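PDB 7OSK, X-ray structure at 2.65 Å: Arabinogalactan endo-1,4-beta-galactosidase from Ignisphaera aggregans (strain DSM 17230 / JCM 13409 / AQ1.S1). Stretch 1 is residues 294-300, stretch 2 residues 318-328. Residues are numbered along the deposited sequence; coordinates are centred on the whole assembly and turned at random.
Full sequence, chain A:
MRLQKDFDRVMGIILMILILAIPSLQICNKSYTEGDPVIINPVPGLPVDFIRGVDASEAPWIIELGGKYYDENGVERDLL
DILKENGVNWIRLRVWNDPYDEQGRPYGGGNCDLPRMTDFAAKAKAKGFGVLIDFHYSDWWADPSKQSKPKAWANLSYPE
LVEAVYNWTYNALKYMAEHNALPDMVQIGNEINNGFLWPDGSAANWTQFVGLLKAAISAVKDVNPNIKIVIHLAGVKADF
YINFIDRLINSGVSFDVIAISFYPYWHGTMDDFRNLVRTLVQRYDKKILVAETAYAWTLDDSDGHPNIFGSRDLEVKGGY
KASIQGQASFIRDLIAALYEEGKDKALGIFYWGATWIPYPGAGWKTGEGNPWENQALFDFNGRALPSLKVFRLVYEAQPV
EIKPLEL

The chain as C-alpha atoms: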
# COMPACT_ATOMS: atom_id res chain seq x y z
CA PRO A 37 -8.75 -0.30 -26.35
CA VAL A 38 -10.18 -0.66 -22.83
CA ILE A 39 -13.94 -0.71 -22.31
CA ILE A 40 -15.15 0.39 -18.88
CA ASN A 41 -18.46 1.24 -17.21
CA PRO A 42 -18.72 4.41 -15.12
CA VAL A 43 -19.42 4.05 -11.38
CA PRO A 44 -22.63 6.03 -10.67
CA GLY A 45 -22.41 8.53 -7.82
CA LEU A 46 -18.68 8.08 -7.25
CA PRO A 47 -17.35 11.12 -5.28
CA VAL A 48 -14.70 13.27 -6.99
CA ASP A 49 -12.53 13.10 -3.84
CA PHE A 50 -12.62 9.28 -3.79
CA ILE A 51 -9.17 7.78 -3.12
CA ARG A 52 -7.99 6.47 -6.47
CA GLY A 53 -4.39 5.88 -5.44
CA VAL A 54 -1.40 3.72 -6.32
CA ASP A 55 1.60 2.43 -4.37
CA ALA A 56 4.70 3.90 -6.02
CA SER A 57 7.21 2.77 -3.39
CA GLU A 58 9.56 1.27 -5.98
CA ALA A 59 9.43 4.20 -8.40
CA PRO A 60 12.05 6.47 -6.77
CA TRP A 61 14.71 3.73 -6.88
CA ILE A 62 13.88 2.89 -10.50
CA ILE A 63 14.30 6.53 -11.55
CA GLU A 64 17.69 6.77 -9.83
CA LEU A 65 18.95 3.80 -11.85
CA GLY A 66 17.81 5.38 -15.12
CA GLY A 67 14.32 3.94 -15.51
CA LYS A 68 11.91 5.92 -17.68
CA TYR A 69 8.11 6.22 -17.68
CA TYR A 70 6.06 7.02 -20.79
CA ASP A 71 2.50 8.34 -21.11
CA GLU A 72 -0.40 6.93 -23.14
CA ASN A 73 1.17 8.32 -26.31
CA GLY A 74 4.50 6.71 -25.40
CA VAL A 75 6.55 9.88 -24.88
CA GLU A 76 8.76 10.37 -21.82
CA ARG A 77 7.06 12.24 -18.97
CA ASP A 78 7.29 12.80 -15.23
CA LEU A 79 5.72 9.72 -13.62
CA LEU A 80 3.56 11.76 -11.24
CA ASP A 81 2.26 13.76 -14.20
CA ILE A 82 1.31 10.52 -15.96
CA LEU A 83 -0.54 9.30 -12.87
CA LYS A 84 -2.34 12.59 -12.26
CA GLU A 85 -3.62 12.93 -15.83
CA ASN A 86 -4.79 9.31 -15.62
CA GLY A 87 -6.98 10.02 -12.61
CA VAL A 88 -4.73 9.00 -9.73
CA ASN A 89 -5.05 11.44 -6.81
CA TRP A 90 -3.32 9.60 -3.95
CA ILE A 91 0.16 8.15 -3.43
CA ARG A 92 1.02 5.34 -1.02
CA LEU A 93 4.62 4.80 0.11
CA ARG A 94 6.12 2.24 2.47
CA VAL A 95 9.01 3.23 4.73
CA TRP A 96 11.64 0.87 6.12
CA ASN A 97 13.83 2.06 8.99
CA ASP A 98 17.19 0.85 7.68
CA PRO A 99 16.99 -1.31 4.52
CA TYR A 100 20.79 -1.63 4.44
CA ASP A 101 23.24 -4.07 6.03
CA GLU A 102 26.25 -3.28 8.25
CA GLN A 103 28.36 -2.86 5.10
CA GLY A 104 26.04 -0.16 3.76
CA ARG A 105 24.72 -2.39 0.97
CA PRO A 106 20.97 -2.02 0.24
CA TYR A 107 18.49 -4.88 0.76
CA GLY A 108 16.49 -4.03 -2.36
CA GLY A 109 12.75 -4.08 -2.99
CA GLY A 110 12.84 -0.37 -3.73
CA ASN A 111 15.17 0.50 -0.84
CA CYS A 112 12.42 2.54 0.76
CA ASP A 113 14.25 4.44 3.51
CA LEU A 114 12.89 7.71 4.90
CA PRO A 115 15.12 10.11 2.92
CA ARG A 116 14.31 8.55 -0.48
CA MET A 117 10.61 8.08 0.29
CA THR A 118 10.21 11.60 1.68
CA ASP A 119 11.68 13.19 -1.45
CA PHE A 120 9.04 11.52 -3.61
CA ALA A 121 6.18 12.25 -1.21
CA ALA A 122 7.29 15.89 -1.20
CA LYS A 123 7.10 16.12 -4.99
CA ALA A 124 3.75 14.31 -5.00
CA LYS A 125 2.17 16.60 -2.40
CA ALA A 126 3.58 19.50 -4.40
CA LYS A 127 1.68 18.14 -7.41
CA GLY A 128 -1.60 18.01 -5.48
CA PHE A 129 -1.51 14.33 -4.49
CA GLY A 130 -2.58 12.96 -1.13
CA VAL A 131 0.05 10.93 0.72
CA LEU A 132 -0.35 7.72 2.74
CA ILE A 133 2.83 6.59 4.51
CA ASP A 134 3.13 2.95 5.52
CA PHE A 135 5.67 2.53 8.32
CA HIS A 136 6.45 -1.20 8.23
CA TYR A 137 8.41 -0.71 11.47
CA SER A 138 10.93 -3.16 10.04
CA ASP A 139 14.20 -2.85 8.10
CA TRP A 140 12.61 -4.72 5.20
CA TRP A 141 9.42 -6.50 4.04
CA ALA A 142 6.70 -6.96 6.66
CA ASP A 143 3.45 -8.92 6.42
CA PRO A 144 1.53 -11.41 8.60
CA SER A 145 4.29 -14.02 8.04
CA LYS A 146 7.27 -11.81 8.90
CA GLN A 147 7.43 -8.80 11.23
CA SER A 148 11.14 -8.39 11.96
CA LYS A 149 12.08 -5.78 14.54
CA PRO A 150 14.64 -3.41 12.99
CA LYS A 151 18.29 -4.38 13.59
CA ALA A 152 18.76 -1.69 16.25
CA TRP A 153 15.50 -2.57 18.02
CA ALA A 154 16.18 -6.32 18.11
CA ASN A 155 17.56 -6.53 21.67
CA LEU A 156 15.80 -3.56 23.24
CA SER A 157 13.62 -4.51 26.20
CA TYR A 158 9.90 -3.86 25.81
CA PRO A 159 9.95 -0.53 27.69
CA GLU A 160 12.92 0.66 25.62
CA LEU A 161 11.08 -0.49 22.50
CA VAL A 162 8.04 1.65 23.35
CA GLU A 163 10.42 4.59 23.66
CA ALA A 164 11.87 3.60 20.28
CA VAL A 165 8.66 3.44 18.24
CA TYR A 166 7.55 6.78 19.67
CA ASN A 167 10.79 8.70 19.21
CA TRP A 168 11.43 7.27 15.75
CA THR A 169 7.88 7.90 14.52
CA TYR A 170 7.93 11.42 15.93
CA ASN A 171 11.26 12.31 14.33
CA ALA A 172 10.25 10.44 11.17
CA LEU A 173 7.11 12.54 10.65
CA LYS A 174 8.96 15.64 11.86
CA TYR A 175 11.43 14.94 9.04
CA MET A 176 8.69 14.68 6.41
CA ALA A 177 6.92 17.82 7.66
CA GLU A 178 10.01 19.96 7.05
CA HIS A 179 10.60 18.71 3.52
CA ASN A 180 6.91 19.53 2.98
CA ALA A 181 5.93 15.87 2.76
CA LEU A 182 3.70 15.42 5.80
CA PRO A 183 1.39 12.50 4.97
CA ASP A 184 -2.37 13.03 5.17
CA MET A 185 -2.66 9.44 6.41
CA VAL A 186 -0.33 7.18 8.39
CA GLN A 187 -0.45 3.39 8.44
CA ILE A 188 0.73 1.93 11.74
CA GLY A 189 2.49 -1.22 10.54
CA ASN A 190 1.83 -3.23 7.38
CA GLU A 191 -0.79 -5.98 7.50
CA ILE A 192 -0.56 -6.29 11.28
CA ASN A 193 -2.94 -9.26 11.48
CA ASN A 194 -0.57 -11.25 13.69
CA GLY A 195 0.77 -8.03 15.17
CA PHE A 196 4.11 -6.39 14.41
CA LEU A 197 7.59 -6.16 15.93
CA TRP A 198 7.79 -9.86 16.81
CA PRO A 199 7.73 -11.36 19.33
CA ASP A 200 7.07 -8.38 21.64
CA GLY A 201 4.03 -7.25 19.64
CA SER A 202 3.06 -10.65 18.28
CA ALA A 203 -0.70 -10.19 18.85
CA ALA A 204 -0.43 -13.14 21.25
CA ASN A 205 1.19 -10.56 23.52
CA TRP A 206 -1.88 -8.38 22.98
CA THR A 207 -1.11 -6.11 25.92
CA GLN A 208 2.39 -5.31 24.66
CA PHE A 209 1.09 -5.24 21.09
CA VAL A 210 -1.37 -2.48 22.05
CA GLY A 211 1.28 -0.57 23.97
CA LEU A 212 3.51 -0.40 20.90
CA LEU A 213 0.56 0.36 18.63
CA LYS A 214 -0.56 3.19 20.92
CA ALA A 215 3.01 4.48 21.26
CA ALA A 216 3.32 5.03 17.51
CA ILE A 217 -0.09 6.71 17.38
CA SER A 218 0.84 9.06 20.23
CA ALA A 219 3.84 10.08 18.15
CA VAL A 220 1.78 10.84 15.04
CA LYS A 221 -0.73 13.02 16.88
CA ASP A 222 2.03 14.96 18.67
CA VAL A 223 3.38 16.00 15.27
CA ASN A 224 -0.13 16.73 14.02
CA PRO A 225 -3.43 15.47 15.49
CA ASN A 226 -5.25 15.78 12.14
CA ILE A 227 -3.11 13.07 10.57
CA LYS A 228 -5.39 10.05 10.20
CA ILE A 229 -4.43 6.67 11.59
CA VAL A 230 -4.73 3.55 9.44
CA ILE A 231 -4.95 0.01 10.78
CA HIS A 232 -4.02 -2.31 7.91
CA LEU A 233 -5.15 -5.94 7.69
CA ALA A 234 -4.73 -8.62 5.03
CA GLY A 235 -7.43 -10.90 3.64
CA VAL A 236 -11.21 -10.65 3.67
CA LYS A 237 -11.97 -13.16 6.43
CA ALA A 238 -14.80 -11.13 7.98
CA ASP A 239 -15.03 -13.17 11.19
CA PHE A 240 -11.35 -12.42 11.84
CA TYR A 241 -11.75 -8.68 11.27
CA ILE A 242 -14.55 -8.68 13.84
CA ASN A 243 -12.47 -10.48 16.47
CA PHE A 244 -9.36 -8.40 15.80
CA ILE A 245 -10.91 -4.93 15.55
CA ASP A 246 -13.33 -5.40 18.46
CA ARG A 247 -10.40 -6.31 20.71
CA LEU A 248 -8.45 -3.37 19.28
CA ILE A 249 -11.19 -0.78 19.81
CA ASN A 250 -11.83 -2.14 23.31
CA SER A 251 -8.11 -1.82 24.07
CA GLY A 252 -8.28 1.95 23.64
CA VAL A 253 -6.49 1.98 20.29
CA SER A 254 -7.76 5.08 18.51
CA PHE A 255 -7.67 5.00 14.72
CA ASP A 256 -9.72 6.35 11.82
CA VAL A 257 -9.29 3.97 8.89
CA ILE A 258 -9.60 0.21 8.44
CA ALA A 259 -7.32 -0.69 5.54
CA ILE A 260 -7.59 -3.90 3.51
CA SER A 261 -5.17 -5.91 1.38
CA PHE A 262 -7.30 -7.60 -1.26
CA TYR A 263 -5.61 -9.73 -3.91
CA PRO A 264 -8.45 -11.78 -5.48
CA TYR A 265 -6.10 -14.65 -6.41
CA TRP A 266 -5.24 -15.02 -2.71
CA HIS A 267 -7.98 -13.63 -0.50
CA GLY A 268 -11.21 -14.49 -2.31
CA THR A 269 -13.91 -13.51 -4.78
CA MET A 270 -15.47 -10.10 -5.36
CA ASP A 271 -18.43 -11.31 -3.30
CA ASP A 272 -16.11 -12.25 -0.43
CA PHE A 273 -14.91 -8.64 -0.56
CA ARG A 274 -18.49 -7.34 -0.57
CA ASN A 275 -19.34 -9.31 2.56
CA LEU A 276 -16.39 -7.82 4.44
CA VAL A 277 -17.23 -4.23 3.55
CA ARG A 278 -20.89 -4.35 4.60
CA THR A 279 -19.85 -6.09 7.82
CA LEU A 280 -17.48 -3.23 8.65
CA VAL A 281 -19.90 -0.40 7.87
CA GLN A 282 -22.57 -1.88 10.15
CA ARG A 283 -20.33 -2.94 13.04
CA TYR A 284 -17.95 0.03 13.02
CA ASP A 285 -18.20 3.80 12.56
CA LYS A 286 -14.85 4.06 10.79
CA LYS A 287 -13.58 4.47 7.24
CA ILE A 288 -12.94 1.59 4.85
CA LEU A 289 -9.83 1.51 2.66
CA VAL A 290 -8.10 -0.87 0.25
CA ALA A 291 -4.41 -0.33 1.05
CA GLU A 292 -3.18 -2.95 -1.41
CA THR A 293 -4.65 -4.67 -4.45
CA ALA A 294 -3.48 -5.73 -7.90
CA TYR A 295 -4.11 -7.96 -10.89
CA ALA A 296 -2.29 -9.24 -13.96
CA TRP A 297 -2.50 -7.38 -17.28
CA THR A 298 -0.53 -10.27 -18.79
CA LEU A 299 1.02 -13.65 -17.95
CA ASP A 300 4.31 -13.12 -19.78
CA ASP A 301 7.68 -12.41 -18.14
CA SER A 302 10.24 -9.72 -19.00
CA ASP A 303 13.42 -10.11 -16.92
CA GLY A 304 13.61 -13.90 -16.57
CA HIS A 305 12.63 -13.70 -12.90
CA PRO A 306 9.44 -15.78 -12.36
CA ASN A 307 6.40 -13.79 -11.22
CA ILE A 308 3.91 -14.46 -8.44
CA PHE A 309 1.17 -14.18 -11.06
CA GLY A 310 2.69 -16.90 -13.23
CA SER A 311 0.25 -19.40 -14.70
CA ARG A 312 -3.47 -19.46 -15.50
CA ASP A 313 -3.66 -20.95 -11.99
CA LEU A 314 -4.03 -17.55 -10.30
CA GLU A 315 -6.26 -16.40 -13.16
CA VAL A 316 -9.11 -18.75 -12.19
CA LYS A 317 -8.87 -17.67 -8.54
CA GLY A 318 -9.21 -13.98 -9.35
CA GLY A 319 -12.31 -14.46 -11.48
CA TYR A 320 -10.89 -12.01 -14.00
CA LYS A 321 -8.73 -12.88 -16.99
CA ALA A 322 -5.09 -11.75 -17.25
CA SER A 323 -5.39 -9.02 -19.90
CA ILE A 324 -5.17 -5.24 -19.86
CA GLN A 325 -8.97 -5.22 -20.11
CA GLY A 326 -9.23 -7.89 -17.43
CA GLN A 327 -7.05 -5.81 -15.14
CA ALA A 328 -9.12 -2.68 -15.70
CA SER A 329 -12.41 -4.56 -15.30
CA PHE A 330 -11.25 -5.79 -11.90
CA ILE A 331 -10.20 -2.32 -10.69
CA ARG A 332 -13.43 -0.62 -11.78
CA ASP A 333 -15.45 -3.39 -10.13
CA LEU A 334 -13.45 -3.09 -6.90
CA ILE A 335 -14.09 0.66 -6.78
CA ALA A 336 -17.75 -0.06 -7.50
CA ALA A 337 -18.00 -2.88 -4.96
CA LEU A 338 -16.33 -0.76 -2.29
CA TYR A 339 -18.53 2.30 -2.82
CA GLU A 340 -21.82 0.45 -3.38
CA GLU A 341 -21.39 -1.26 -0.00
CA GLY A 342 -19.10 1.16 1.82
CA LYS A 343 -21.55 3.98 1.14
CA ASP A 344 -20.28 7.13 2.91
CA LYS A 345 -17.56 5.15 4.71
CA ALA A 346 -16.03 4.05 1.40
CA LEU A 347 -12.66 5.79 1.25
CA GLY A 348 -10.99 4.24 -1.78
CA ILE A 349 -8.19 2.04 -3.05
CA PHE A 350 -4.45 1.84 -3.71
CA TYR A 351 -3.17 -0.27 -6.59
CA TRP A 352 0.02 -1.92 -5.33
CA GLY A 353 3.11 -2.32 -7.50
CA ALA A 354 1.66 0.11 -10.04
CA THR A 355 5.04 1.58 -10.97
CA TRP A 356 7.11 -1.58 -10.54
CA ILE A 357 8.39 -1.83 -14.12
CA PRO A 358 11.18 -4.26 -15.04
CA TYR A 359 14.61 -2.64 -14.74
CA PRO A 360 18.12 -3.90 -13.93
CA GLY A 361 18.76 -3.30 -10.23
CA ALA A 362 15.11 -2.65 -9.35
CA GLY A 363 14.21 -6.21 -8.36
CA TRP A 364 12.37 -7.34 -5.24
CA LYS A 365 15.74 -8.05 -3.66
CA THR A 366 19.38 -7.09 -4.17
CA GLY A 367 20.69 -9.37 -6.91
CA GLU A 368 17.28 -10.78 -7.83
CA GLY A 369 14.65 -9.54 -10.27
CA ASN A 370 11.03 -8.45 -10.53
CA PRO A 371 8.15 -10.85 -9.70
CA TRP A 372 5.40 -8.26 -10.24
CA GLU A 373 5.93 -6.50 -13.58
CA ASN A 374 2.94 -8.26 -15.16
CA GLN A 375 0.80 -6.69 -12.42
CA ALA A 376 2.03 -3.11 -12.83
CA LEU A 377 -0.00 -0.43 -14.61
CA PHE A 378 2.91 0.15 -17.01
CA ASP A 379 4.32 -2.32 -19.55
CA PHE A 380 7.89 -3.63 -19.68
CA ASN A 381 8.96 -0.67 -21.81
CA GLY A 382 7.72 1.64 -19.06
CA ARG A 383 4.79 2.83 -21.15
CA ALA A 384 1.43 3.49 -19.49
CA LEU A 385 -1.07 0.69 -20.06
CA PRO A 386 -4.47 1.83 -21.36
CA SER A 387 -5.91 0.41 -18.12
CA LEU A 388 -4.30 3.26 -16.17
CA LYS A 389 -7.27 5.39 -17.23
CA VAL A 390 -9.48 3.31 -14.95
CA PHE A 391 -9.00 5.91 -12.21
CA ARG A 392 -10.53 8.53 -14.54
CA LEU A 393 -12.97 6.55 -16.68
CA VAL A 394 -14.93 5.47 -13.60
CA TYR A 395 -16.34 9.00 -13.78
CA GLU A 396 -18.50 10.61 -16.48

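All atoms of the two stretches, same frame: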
# COMPACT_ATOMS: atom_id res chain seq x y z
N ALA A 294 -4.09 -5.69 -6.58
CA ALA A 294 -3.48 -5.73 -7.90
C ALA A 294 -4.01 -6.90 -8.71
O ALA A 294 -4.60 -7.83 -8.17
CB ALA A 294 -1.97 -5.81 -7.79
N TYR A 295 -3.78 -6.85 -10.02
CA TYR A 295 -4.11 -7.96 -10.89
C TYR A 295 -3.18 -7.96 -12.10
O TYR A 295 -2.48 -6.98 -12.35
CB TYR A 295 -5.57 -7.90 -11.35
CG TYR A 295 -6.14 -9.26 -11.64
CD1 TYR A 295 -6.52 -10.11 -10.61
CD2 TYR A 295 -6.29 -9.71 -12.94
CE1 TYR A 295 -7.04 -11.36 -10.86
CE2 TYR A 295 -6.81 -10.96 -13.21
CZ TYR A 295 -7.18 -11.78 -12.16
OH TYR A 295 -7.70 -13.03 -12.41
N ALA A 296 -3.19 -9.07 -12.84
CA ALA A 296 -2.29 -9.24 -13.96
C ALA A 296 -2.88 -8.71 -15.26
O ALA A 296 -4.01 -9.06 -15.63
CB ALA A 296 -1.92 -10.70 -14.12
N TRP A 297 -2.13 -7.85 -15.95
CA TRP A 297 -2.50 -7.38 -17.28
C TRP A 297 -1.94 -8.33 -18.34
O TRP A 297 -2.27 -8.21 -19.52
CB TRP A 297 -2.01 -5.95 -17.51
CG TRP A 297 -0.52 -5.78 -17.40
CD1 TRP A 297 0.20 -5.56 -16.25
CD2 TRP A 297 0.44 -5.81 -18.46
NE1 TRP A 297 1.54 -5.46 -16.54
CE2 TRP A 297 1.71 -5.61 -17.89
CE3 TRP A 297 0.35 -6.00 -19.85
CZ2 TRP A 297 2.88 -5.59 -18.65
CZ3 TRP A 297 1.50 -5.97 -20.60
CH2 TRP A 297 2.75 -5.77 -20.00
N THR A 298 -1.09 -9.26 -17.90
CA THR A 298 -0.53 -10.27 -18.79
C THR A 298 0.05 -11.41 -17.95
O THR A 298 0.14 -11.31 -16.73
CB THR A 298 0.57 -9.70 -19.70
OG1 THR A 298 1.11 -10.74 -20.52
CG2 THR A 298 1.69 -9.09 -18.87
N LEU A 299 0.46 -12.48 -18.62
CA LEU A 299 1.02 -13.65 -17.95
C LEU A 299 2.49 -13.82 -18.33
O LEU A 299 3.21 -14.63 -17.74
CB LEU A 299 0.22 -14.90 -18.30
CG LEU A 299 -0.23 -15.89 -17.22
CD1 LEU A 299 -0.46 -15.25 -15.85
CD2 LEU A 299 -1.51 -16.58 -17.68
N ASP A 300 2.94 -13.04 -19.31
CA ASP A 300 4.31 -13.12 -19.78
C ASP A 300 5.31 -12.60 -18.75
O ASP A 300 4.93 -11.97 -17.76
CB ASP A 300 4.46 -12.35 -21.10
CG ASP A 300 3.97 -13.15 -22.30
OD1 ASP A 300 3.14 -14.06 -22.11
OD2 ASP A 300 4.42 -12.86 -23.42
N GLY A 318 -8.86 -15.39 -9.35
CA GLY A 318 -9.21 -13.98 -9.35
C GLY A 318 -10.57 -13.70 -9.97
O GLY A 318 -11.19 -12.68 -9.68
N GLY A 319 -11.03 -14.61 -10.83
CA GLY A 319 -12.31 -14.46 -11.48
C GLY A 319 -12.22 -13.60 -12.72
O GLY A 319 -13.11 -13.63 -13.57
N TYR A 320 -11.15 -12.82 -12.82
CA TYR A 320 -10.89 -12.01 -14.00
C TYR A 320 -9.76 -12.63 -14.80
O TYR A 320 -8.94 -13.38 -14.27
CB TYR A 320 -10.54 -10.57 -13.60
CG TYR A 320 -11.71 -9.83 -12.99
CD1 TYR A 320 -12.11 -10.09 -11.69
CD2 TYR A 320 -12.43 -8.89 -13.72
CE1 TYR A 320 -13.19 -9.43 -11.12
CE2 TYR A 320 -13.51 -8.22 -13.17
CZ TYR A 320 -13.88 -8.50 -11.87
OH TYR A 320 -14.95 -7.84 -11.31
N LYS A 321 -9.72 -12.32 -16.09
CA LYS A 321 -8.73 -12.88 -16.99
C LYS A 321 -7.51 -11.95 -17.04
O LYS A 321 -7.64 -10.75 -16.81
CB LYS A 321 -9.35 -13.11 -18.37
CG LYS A 321 -9.03 -12.08 -19.43
CD LYS A 321 -7.78 -12.47 -20.19
CE LYS A 321 -8.10 -13.03 -21.57
NZ LYS A 321 -7.47 -14.36 -21.79
N ALA A 322 -6.34 -12.51 -17.32
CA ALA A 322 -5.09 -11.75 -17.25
C ALA A 322 -4.81 -10.96 -18.53
O ALA A 322 -3.88 -11.28 -19.26
CB ALA A 322 -3.93 -12.68 -16.94
N SER A 323 -5.62 -9.94 -18.79
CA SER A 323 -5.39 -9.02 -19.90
C SER A 323 -5.46 -7.59 -19.38
O SER A 323 -5.83 -7.36 -18.24
CB SER A 323 -6.41 -9.22 -21.01
OG SER A 323 -7.73 -9.00 -20.53
N ILE A 324 -5.11 -6.64 -20.24
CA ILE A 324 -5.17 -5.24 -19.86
C ILE A 324 -6.62 -4.86 -19.56
O ILE A 324 -6.89 -4.11 -18.63
CB ILE A 324 -4.60 -4.32 -20.96
CG1 ILE A 324 -3.16 -4.75 -21.29
CG2 ILE A 324 -4.65 -2.86 -20.51
CD1 ILE A 324 -2.46 -3.88 -22.32
N GLN A 325 -7.54 -5.40 -20.35
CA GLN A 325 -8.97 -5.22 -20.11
C GLN A 325 -9.39 -5.90 -18.81
O GLN A 325 -10.15 -5.35 -18.02
CB GLN A 325 -9.79 -5.77 -21.28
CG GLN A 325 -11.30 -5.61 -21.12
CD GLN A 325 -11.74 -4.16 -21.22
OE1 GLN A 325 -11.80 -3.60 -22.32
NE2 GLN A 325 -12.05 -3.55 -20.08
N GLY A 326 -8.89 -7.12 -18.60
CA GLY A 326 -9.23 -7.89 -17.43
C GLY A 326 -8.74 -7.23 -16.16
O GLY A 326 -9.37 -7.34 -15.11
N GLN A 327 -7.60 -6.56 -16.26
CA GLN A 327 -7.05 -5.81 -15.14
C GLN A 327 -7.94 -4.62 -14.82
O GLN A 327 -8.29 -4.38 -13.66
CB GLN A 327 -5.63 -5.33 -15.46
CG GLN A 327 -4.97 -4.51 -14.35
CD GLN A 327 -3.64 -3.90 -14.77
OE1 GLN A 327 -3.53 -3.29 -15.83
NE2 GLN A 327 -2.63 -4.07 -13.93
N ALA A 328 -8.31 -3.88 -15.86
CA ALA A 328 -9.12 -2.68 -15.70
C ALA A 328 -10.52 -3.03 -15.19
O ALA A 328 -11.07 -2.33 -14.34
CB ALA A 328 -9.22 -1.93 -17.02

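This is a close contact between an irregular segment and a loop with the helix start that follows it, combining CA-H...O contacts, side-chain packing led by Tyr-295, and one weak side-chain hydrogen bond. The two backbones run close together: Trp-297 CA lies 4.2 Å from Ser-323 CA, and Ala-296 CA lies 5.0 Å from Ala-322 CA. In place of a ladder of N-H...O bonds, carbonyl oxygens meet alpha hydrogens, whose carbons are mildly polarized by the flanking amide groups: Ala-296 O is 3.3 Å from Ala-322 CA, Trp-297 O is 3.2 Å from Ser-323 CA, and, in the other direction, Ser-323 O is 3.5 Å from Trp-297 CA and Ala-322 O is 3.5 Å from Thr-298 CA.

The short side chains of Ala-296 and Ala-322 suit this close approach, their CB atoms meeting at 4.0 Å. Tyr-295, in the t rotamer, reaches along the second stretch with its ring edge toward the backbone; its CE2 packs 3.8 Å from Tyr-320 CB. A CB on Gly-318 would come 2.3 Å from Tyr-295 CE1, a clash, so the glycine leaves room for the ring. Gly-319 answers a different demand: with positive phi just after a helix, a side chain would press against the preceding carbonyl.

The CA-to-CB bond of Ser-323 points away from the first stretch, and its OG caps the new helix, accepting from Gly-326 N at 2.9 Å. Gly-326 fits because a CB there would strike Lys-321 O. One turn into the helix, the long, extended Gln-327 side chain reaches back, and its NE2 donates a weak hydrogen bond to Tyr-295 O at 3.3 Å. Nearby, the apolar indole of Trp-297 meets aliphatic Ile-324, Trp-297 CE3 lying 4.0 Å from Ile-324 CG1, while its indole NE1 is hydrogen-bonded elsewhere in the structure.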